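Side-chain contacts in VP1 (Merkel cell polyomavirus, PDB 4FMH), which builds the pentameric units of the icosahedral viral capsid and binds sialylated glycans through a site required for infection: residues 22-27 against 75-80; 92-97 against 135-140. All coordinates share one frame; numbering follows the deposited sequence.

Contact 1: 22-27 against 75-80; sequences TQIELY and VSLPML
Ile24 and Val75 mark the closest backbone approach, with Ile24 CA and Val75 CA 8.4 Å apart, so segment 22-27 of strand 11-28 and the end of strand 71-76 meet through side chains instead of pairing as sheet neighbours. Ile24 sits in the middle and uses both of its branches. Its CG2 methyl, anti to the backbone N (chi1 -70° for the CG1 branch), meets Val75 CG1 tip to tip at 3.8 Å. The other branch serves Leu77: Ile24 CG1 packs 3.8 Å from Leu77 CD2, and the terminal Ile24 CD1 stays near the same methyl, while the two side chains run obliquely to each other. Val75 is shared in turn. With its CG1 spent on Ile24, its CG2 lies 4.0 Å from Leu26 CD2, so the valine is touched on both methyls by residues from one strand. Ile24 and Leu26 each have a second deposited conformer, and these contacts describe one of them. The buried Leu77 also packs on Leu251, whereas Glu25, pointing the other way on 22-27, packs on Ser205 of a neighbouring subunit. Backbone hydrogen bonds join 22-27 to strand 269-287 and Val75 to Leu251 of strand 250-263. The apolar contact thus bridges strands B and C of the viral jelly roll, at the edge of its beta sandwich where the outer strands of the two facing sheets meet.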
loop_
_atom_site.group_PDB
_atom_site.type_symbol
_atom_site.label_atom_id
_atom_site.label_comp_id
_atom_site.label_asym_id
_atom_site.label_seq_id
_atom_site.Cartn_x
_atom_site.Cartn_y
_atom_site.Cartn_z
ATOM N N THR B 22 -1.668 -25.341 26.902
ATOM C CA THR B 22 -2.506 -24.419 27.659
ATOM C C THR B 22 -2.676 -23.097 26.898
ATOM O O THR B 22 -1.906 -22.806 25.977
ATOM C CB THR B 22 -1.960 -24.199 29.102
ATOM O OG1 THR B 22 -3.005 -23.702 29.946
ATOM C CG2 THR B 22 -0.778 -23.231 29.124
ATOM N N GLN B 23 -3.774 -22.412 27.214
ATOM C CA GLN B 23 -4.198 -21.202 26.529
ATOM C C GLN B 23 -4.352 -20.117 27.577
ATOM O O GLN B 23 -5.111 -20.261 28.538
ATOM C CB GLN B 23 -5.534 -21.413 25.814
ATOM C CG GLN B 23 -5.539 -22.532 24.779
ATOM C CD GLN B 23 -5.065 -22.084 23.411
ATOM O OE1 GLN B 23 -4.587 -20.961 23.238
ATOM N NE2 GLN B 23 -5.203 -22.965 22.424
ATOM N N ILE B 24 -3.596 -19.034 27.394
ATOM C CA ILE B 24 -3.592 -17.887 28.308
ATOM C C ILE B 24 -4.230 -16.665 27.629
ATOM O O ILE B 24 -3.916 -16.371 26.477
ATOM C CB ILE B 24 -2.138 -17.561 28.785
ATOM C CG1 ILE B 24 -1.607 -18.654 29.737
ATOM C CG2 ILE B 24 -2.034 -16.156 29.409
ATOM C CD1 ILE B 24 -2.354 -18.788 31.071
ATOM N N GLU B 25 -5.121 -15.975 28.350
ATOM C CA GLU B 25 -5.829 -14.792 27.843
ATOM C C GLU B 25 -5.523 -13.582 28.720
ATOM O O GLU B 25 -5.460 -13.706 29.941
ATOM C CB GLU B 25 -7.337 -15.011 27.874
ATOM C CG GLU B 25 -7.914 -15.804 26.723
ATOM C CD GLU B 25 -9.425 -15.603 26.582
ATOM O OE1 GLU B 25 -9.973 -14.667 27.209
ATOM O OE2 GLU B 25 -10.062 -16.376 25.835
ATOM N N LEU B 26 -5.353 -12.424 28.095
ATOM C CA LEU B 26 -5.251 -11.168 28.827
ATOM C C LEU B 26 -5.507 -10.000 27.897
ATOM O O LEU B 26 -5.571 -10.148 26.674
ATOM C CB LEU B 26 -3.876 -10.996 29.493
ATOM C CG LEU B 26 -2.654 -10.878 28.572
ATOM C CD1 LEU B 26 -1.619 -9.889 29.120
ATOM C CD2 LEU B 26 -2.039 -12.244 28.351
ATOM N N TYR B 27 -5.654 -8.837 28.509
ATOM C CA TYR B 27 -5.715 -7.576 27.797
ATOM C C TYR B 27 -4.835 -6.581 28.538
ATOM O O TYR B 27 -4.633 -6.697 29.753
ATOM C CB TYR B 27 -7.158 -7.074 27.656
ATOM C CG TYR B 27 -7.823 -6.713 28.968
ATOM C CD1 TYR B 27 -7.673 -5.436 29.518
ATOM C CD2 TYR B 27 -8.606 -7.643 29.657
ATOM C CE1 TYR B 27 -8.277 -5.098 30.727
ATOM C CE2 TYR B 27 -9.215 -7.316 30.869
ATOM C CZ TYR B 27 -9.049 -6.037 31.391
ATOM O OH TYR B 27 -9.646 -5.699 32.580
ATOM N N VAL B 75 2.578 -12.906 33.284
ATOM C CA VAL B 75 1.538 -13.882 33.606
ATOM C C VAL B 75 2.176 -15.089 34.284
ATOM O O VAL B 75 3.120 -15.685 33.747
ATOM C CB VAL B 75 0.748 -14.339 32.352
ATOM C CG1 VAL B 75 -0.430 -15.236 32.748
ATOM C CG2 VAL B 75 0.263 -13.132 31.544
ATOM N N SER B 76 1.678 -15.412 35.479
ATOM C CA SER B 76 2.081 -16.615 36.204
ATOM C C SER B 76 1.474 -17.856 35.563
ATOM O O SER B 76 0.265 -17.920 35.329
ATOM C CB SER B 76 1.673 -16.518 37.676
ATOM O OG SER B 76 2.483 -15.566 38.343
ATOM N N LEU B 77 2.331 -18.831 35.275
ATOM C CA LEU B 77 1.938 -20.052 34.588
ATOM C C LEU B 77 1.935 -21.245 35.551
ATOM O O LEU B 77 2.621 -21.205 36.578
ATOM C CB LEU B 77 2.899 -20.320 33.428
ATOM C CG LEU B 77 2.979 -19.280 32.305
ATOM C CD1 LEU B 77 4.232 -19.502 31.489
ATOM C CD2 LEU B 77 1.751 -19.339 31.422
ATOM N N PRO B 78 1.171 -22.310 35.223
ATOM C CA PRO B 78 1.141 -23.497 36.085
ATOM C C PRO B 78 2.541 -24.056 36.332
ATOM O O PRO B 78 3.306 -24.250 35.382
ATOM C CB PRO B 78 0.312 -24.502 35.281
ATOM C CG PRO B 78 -0.513 -23.679 34.367
ATOM C CD PRO B 78 0.317 -22.476 34.032
ATOM N N MET B 79 2.870 -24.287 37.600
ATOM C CA MET B 79 4.157 -24.862 37.983
ATOM C C MET B 79 4.289 -26.273 37.399
ATOM O O MET B 79 3.340 -27.065 37.442
ATOM C CB MET B 79 4.295 -24.892 39.507
ATOM C CG MET B 79 5.704 -25.180 40.009
ATOM S SD MET B 79 5.725 -25.930 41.655
ATOM C CE MET B 79 5.244 -27.625 41.285
ATOM N N LEU B 80 5.468 -26.579 36.862
ATOM C CA LEU B 80 5.669 -27.810 36.098
ATOM C C LEU B 80 6.502 -28.879 36.800
ATOM O O LEU B 80 6.301 -30.074 36.573
ATOM C CB LEU B 80 6.277 -27.493 34.728
ATOM C CG LEU B 80 5.360 -26.773 33.736
ATOM C CD1 LEU B 80 6.079 -26.521 32.418
ATOM C CD2 LEU B 80 4.080 -27.567 33.510
#

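Contact 2: 92-97 against 135-140; sequences WEAISV and FAIGGE
Val97 reaches across to both Phe135 and Ile137, and Ala94 completes the contact against Ile137. The short strand axes approach to 8.6 Å and run at 147°, roughly antiparallel but in different layers. Toward 135-140, Val97 works through one methyl: CG1 is rotated between the backbone N and the carbonyl carbon (chi1 57°), and this carries it to 3.9 Å from Phe135 CE2 and 4.2 Å from Ile137 CG1. It comes to the ring obliquely, and the valine and the phenylalanine lie alongside each other, pointing opposite ways. The Phe135 ring also stacks with Tyr213 and touches Cys255. Ile137 divides its branches between two partners. CG1 faces Val97, whereas CG2, lying opposite the backbone N across the CA-CB bond, packs 4.1 Å from Ala94 CB. A classic beta bulge, in which Ile95 and Ser96 both face Thr281, explains how Ala94 and Val97, three residues apart, both point toward 135-140, where regular alternation would set them on opposite faces. Ile137 is backed by Leu251 and Ile253, its neighbours in the sheet, and Val97 by Val280 and Thr234. Three of the four touching residues are buried, and no other subunit reaches either segment. Such interdigitated aliphatic and aromatic packing between strands D and E, from opposing sheets, is core packing of the jelly-roll beta sandwich.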
loop_
_atom_site.group_PDB
_atom_site.type_symbol
_atom_site.label_atom_id
_atom_site.label_comp_id
_atom_site.label_asym_id
_atom_site.label_seq_id
_atom_site.Cartn_x
_atom_site.Cartn_y
_atom_site.Cartn_z
ATOM N N TRP B 92 7.298 -23.986 30.020
ATOM C CA TRP B 92 6.272 -23.554 29.081
ATOM C C TRP B 92 6.916 -22.853 27.889
ATOM O O TRP B 92 7.769 -21.974 28.052
ATOM C CB TRP B 92 5.256 -22.642 29.761
ATOM C CG TRP B 92 4.334 -23.367 30.699
ATOM C CD1 TRP B 92 4.319 -23.285 32.062
ATOM C CD2 TRP B 92 3.290 -24.281 30.341
ATOM N NE1 TRP B 92 3.330 -24.088 32.576
ATOM C CE2 TRP B 92 2.684 -24.714 31.544
ATOM C CE3 TRP B 92 2.809 -24.781 29.121
ATOM C CZ2 TRP B 92 1.621 -25.621 31.563
ATOM C CZ3 TRP B 92 1.756 -25.690 29.142
ATOM C CH2 TRP B 92 1.171 -26.097 30.355
ATOM N N GLU B 93 6.514 -23.273 26.695
ATOM C CA GLU B 93 7.028 -22.722 25.443
ATOM C C GLU B 93 5.877 -22.066 24.688
ATOM O O GLU B 93 4.910 -22.739 24.332
ATOM C CB GLU B 93 7.649 -23.843 24.607
ATOM C CG GLU B 93 8.153 -23.436 23.225
ATOM C CD GLU B 93 8.467 -24.631 22.334
ATOM O OE1 GLU B 93 8.212 -25.791 22.743
ATOM O OE2 GLU B 93 8.968 -24.404 21.215
ATOM N N ALA B 94 5.976 -20.758 24.453
ATOM C CA ALA B 94 4.945 -20.026 23.707
ATOM C C ALA B 94 5.078 -20.312 22.219
ATOM O O ALA B 94 6.132 -20.065 21.631
ATOM C CB ALA B 94 5.054 -18.526 23.969
ATOM N N ILE B 95 4.018 -20.833 21.605
ATOM C CA ILE B 95 4.114 -21.273 20.206
ATOM C C ILE B 95 3.331 -20.415 19.206
ATOM O O ILE B 95 3.703 -20.330 18.032
ATOM C CB ILE B 95 3.805 -22.785 20.031
ATOM C CG1 ILE B 95 2.320 -23.094 20.293
ATOM C CG2 ILE B 95 4.743 -23.621 20.925
ATOM C CD1 ILE B 95 1.944 -24.559 20.043
ATOM N N SER B 96 2.264 -19.776 19.672
ATOM C CA SER B 96 1.482 -18.880 18.821
ATOM C C SER B 96 0.681 -17.910 19.663
ATOM O O SER B 96 0.468 -18.137 20.857
ATOM C CB SER B 96 0.542 -19.667 17.897
ATOM O OG SER B 96 -0.347 -20.485 18.640
ATOM N N VAL B 97 0.246 -16.824 19.028
ATOM C CA VAL B 97 -0.565 -15.817 19.685
ATOM C C VAL B 97 -1.594 -15.255 18.713
ATOM O O VAL B 97 -1.297 -15.039 17.532
ATOM C CB VAL B 97 0.307 -14.670 20.297
ATOM C CG1 VAL B 97 1.190 -14.007 19.235
ATOM C CG2 VAL B 97 -0.560 -13.630 21.014
ATOM N N PHE B 135 3.857 -5.284 19.579
ATOM C CA PHE B 135 3.598 -6.239 20.650
ATOM C C PHE B 135 4.781 -7.190 20.719
ATOM O O PHE B 135 5.506 -7.370 19.726
ATOM C CB PHE B 135 2.252 -6.970 20.467
ATOM C CG PHE B 135 2.251 -8.016 19.376
ATOM C CD1 PHE B 135 1.987 -7.666 18.055
ATOM C CD2 PHE B 135 2.495 -9.358 19.679
ATOM C CE1 PHE B 135 1.974 -8.632 17.046
ATOM C CE2 PHE B 135 2.477 -10.329 18.679
ATOM C CZ PHE B 135 2.220 -9.969 17.365
ATOM N N ALA B 136 4.983 -7.766 21.902
ATOM C CA ALA B 136 6.070 -8.698 22.144
ATOM C C ALA B 136 5.595 -9.796 23.080
ATOM O O ALA B 136 4.826 -9.542 24.021
ATOM C CB ALA B 136 7.256 -7.977 22.755
ATOM N N ILE B 137 6.049 -11.009 22.800
ATOM C CA ILE B 137 5.808 -12.163 23.653
ATOM C C ILE B 137 7.180 -12.746 23.985
ATOM O O ILE B 137 7.963 -13.042 23.075
ATOM C CB ILE B 137 4.949 -13.246 22.944
ATOM C CG1 ILE B 137 3.685 -12.641 22.291
ATOM C CG2 ILE B 137 4.630 -14.407 23.913
ATOM C CD1 ILE B 137 2.660 -12.054 23.259
ATOM N N GLY B 138 7.468 -12.900 25.278
ATOM C CA GLY B 138 8.758 -13.437 25.718
ATOM C C GLY B 138 8.681 -14.287 26.975
ATOM O O GLY B 138 7.682 -14.253 27.700
ATOM N N GLY B 139 9.746 -15.045 27.230
ATOM C CA GLY B 139 9.860 -15.853 28.443
ATOM C C GLY B 139 10.620 -15.111 29.529
ATOM O O GLY B 139 11.018 -15.698 30.542
ATOM N N GLU B 140 10.813 -13.815 29.299
ATOM C CA GLU B 140 11.543 -12.919 30.193
ATOM C C GLU B 140 11.274 -11.487 29.712
ATOM O O GLU B 140 10.746 -11.308 28.610
ATOM C CB GLU B 140 13.041 -13.240 30.181
ATOM C CG GLU B 140 13.737 -13.040 28.840
ATOM C CD GLU B 140 15.126 -13.646 28.826
ATOM O OE1 GLU B 140 16.107 -12.892 28.995
ATOM O OE2 GLU B 140 15.234 -14.881 28.667
#

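From the N terminus, strand 11-28, which carries 22-27, leads into a long, mostly irregular excursion that carries Trp45, Tyr50 and Asp51 of the glycan pocket; contact 1 closes this loop at 75-80. The chain then turns into strand 89-101, and contact 2 closes a second loop, which includes Asp114 of the same pocket, when 135-140 arrives. The loops follow one another in series, neither nested nor crossed. Contact centres lie about 11 Å apart, joined by Trp92: Trp92 NE1 makes a probable hydrogen bond to Pro78 O at 2.8 Å, and its indole packs on Thr22, Leu77 and Leu80. Together the contacts tie the two facing jelly-roll sheets at successive crossings, B to C and D to E.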